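Local coordinates for fusolin (Anomala cuprea entomopoxvirus, PDB 4YN1), which forms the crystalline spindles of an insect poxvirus that enhance virulence, and probably binds or oxidises chitin through its lytic polysaccharide monooxygenase-like domain, at the glycan on Asn175. Residues are numbered along the deposited sequence; one frame, centred on the assembly and turned at random.

The glycan on Asn175. Residues 78-80, 150, 152, 172, 175. With NAG (2-acetamido-2-deoxy-beta-D-glucopyranose), chain B; NAG (2-acetamido-2-deoxy-beta-D-glucopyranose), chain C; BMA (beta-D-mannopyranose), chain D.
This is an N-glycosylation site on the chitin-binding, LPMO_10-type domain of fusolin. Asn175 begins an Asn-Ser-Thr sequon, the N-X-S/T motif of N-glycosylation. Asn175 lies near the end of strand 170-176, and the glycan runs from there past strand 147-154 and the loop leading into helix 80-87. Asn175 holds CG anti to its backbone N (chi1 179°), and its amide ND2 is bonded to C1 of NAG (chain B) at 1.4 Å. That sugar is the most buried of the three, with over half its surface hidden by protein.

Its acetamide points inward. The N-H of N2 reaches the carboxylate OE2 of Glu150 at 2.8 Å, nearly straight at the hydrogen (160°) but from above the carboxylate plane. The extended Glu150 chain brings the carboxylate there. Its other oxygen, OE1, accepts the Tyr152 hydroxyl OH at 2.7 Å, also from above the plane. Tyr152 is thus a second-shell residue that helps fix the carboxylate. The acetamide methyl C8 sits among Ile80 CB, Leu172 CD2 and the Tyr152 OH. Leu172 CD1 packs over one face of the Tyr152 ring, toward its rim.

Hydroxyl O3 of NAG (chain B) has one hydrogen to share between two acceptors. One is the backbone O of Arg78, 3.2 Å from O3 and met in the carbonyl plane. The other, at a shorter 2.7 Å from O3, is ring oxygen O5 of NAG (chain C), a bond that should limit rotation at the linkage. A water joins this O3, Arg78 O, the backbone N of Ile80 and O6 of NAG (chain C). The poorly ordered Arg78 side chain runs extended to NE alongside NAG (chain C). BMA is poorly ordered and has no surface hidden by protein. Its O5 accepts O3 of NAG (chain C) at 3.0 Å.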
loop_
_atom_site.group_PDB
_atom_site.type_symbol
_atom_site.label_atom_id
_atom_site.label_comp_id
_atom_site.label_asym_id
_atom_site.label_seq_id
_atom_site.Cartn_x
_atom_site.Cartn_y
_atom_site.Cartn_z
ATOM N N ARG A 78 13.223 3.693 16.887
ATOM C CA ARG A 78 12.672 2.479 17.492
ATOM C C ARG A 78 11.359 2.716 18.207
ATOM O O ARG A 78 10.625 1.758 18.455
ATOM C CB ARG A 78 13.639 1.860 18.513
ATOM C CG ARG A 78 14.921 1.352 17.864
ATOM C CD ARG A 78 15.940 0.875 18.858
ATOM N NE ARG A 78 17.268 0.649 18.260
ATOM C CZ ARG A 78 18.218 1.572 18.093
ATOM N NH1 ARG A 78 18.011 2.835 18.468
ATOM N NH2 ARG A 78 19.378 1.243 17.539
ATOM N N ASP A 79 11.115 3.945 18.612
ATOM C CA ASP A 79 9.934 4.323 19.381
ATOM C C ASP A 79 8.772 4.594 18.459
ATOM O O ASP A 79 8.726 5.644 17.850
ATOM C CB ASP A 79 10.270 5.556 20.246
ATOM C CG ASP A 79 9.135 5.994 21.165
ATOM O OD1 ASP A 79 8.099 5.284 21.213
ATOM O OD2 ASP A 79 9.269 7.054 21.803
ATOM N N ILE A 80 7.825 3.669 18.369
ATOM C CA ILE A 80 6.657 3.857 17.491
ATOM C C ILE A 80 5.831 5.099 17.850
ATOM O O ILE A 80 5.306 5.753 16.949
ATOM C CB ILE A 80 5.819 2.553 17.369
ATOM C CG1 ILE A 80 4.999 2.514 16.049
ATOM C CG2 ILE A 80 4.950 2.316 18.606
ATOM C CD1 ILE A 80 5.820 2.367 14.797
ATOM N N GLU A 150 8.765 -3.907 10.087
ATOM C CA GLU A 150 7.537 -4.004 10.839
ATOM C C GLU A 150 6.386 -4.077 9.835
ATOM O O GLU A 150 6.417 -3.371 8.819
ATOM C CB GLU A 150 7.329 -2.760 11.718
ATOM C CG GLU A 150 8.287 -2.749 12.898
ATOM C CD GLU A 150 8.188 -1.533 13.794
ATOM O OE1 GLU A 150 7.478 -0.570 13.426
ATOM O OE2 GLU A 150 8.886 -1.505 14.833
ATOM N N TYR A 152 2.091 -4.063 9.623
ATOM C CA TYR A 152 0.834 -3.807 10.309
ATOM C C TYR A 152 -0.293 -4.170 9.401
ATOM O O TYR A 152 -0.124 -4.138 8.188
ATOM C CB TYR A 152 0.694 -2.332 10.662
ATOM C CG TYR A 152 1.796 -1.803 11.547
ATOM C CD1 TYR A 152 3.027 -1.425 11.014
ATOM C CD2 TYR A 152 1.596 -1.629 12.914
ATOM C CE1 TYR A 152 4.070 -0.998 11.835
ATOM C CE2 TYR A 152 2.622 -1.181 13.742
ATOM C CZ TYR A 152 3.865 -0.889 13.203
ATOM O OH TYR A 152 4.880 -0.483 14.037
ATOM N N LEU A 172 -0.016 -4.196 14.858
ATOM C CA LEU A 172 1.281 -4.813 14.547
ATOM C C LEU A 172 1.148 -6.313 14.422
ATOM O O LEU A 172 0.605 -6.960 15.310
ATOM C CB LEU A 172 2.294 -4.473 15.641
ATOM C CG LEU A 172 3.714 -5.009 15.439
ATOM C CD1 LEU A 172 4.418 -4.239 14.329
ATOM C CD2 LEU A 172 4.531 -4.889 16.714
ATOM N N ASN A 175 7.474 -8.063 13.430
ATOM C CA ASN A 175 8.536 -7.158 13.787
ATOM C C ASN A 175 9.817 -7.966 13.868
ATOM O O ASN A 175 10.006 -8.686 14.846
ATOM C CB ASN A 175 8.224 -6.457 15.102
ATOM C CG ASN A 175 9.287 -5.498 15.567
ATOM O OD1 ASN A 175 10.283 -5.238 14.871
ATOM N ND2 ASN A 175 9.083 -4.893 16.735
HETATM C C1 NAG B . 10.035 -3.977 17.291
HETATM C C2 NAG B . 9.392 -2.963 18.231
HETATM C C3 NAG B . 10.492 -2.057 18.787
HETATM C C4 NAG B . 11.578 -2.890 19.453
HETATM C C5 NAG B . 12.087 -3.948 18.477
HETATM C C6 NAG B . 13.102 -4.900 19.075
HETATM C C7 NAG B . 7.168 -1.997 17.919
HETATM C C8 NAG B . 6.276 -1.209 17.006
HETATM N N2 NAG B . 8.412 -2.181 17.498
HETATM O O3 NAG B . 9.931 -1.113 19.699
HETATM O O4 NAG B . 12.668 -2.057 19.828
HETATM O O5 NAG B . 10.976 -4.748 18.048
HETATM O O6 NAG B . 12.585 -5.550 20.230
HETATM O O7 NAG B . 6.780 -2.432 18.998
HETATM C C1 NAG C . 12.687 -1.555 21.138
HETATM C C2 NAG C . 14.149 -1.371 21.547
HETATM C C3 NAG C . 14.186 -0.763 22.949
HETATM C C4 NAG C . 13.416 0.549 22.981
HETATM C C5 NAG C . 12.014 0.385 22.398
HETATM C C6 NAG C . 11.330 1.708 22.162
HETATM C C7 NAG C . 15.921 -2.888 20.722
HETATM C C8 NAG C . 16.486 -4.276 20.795
HETATM N N2 NAG C . 14.863 -2.638 21.516
HETATM O O3 NAG C . 15.547 -0.501 23.279
HETATM O O4 NAG C . 13.261 0.977 24.332
HETATM O O5 NAG C . 12.075 -0.275 21.124
HETATM O O6 NAG C . 9.924 1.534 22.046
HETATM O O7 NAG C . 16.413 -2.029 20.001
HETATM C C1 BMA D . 13.962 2.127 24.793
HETATM C C2 BMA D . 13.146 2.746 25.918
HETATM C C3 BMA D . 13.874 3.955 26.492
HETATM C C4 BMA D . 15.299 3.602 26.904
HETATM C C5 BMA D . 16.036 2.871 25.781
HETATM C C6 BMA D . 17.355 2.283 26.230
HETATM O O2 BMA D . 12.937 1.766 26.929
HETATM O O3 BMA D . 13.155 4.461 27.614
HETATM O O4 BMA D . 15.988 4.803 27.243
HETATM O O5 BMA D . 15.250 1.769 25.294
HETATM O O6 BMA D . 18.310 2.299 25.182
HETATM O O HOH W 1 7.892 0.991 19.752
#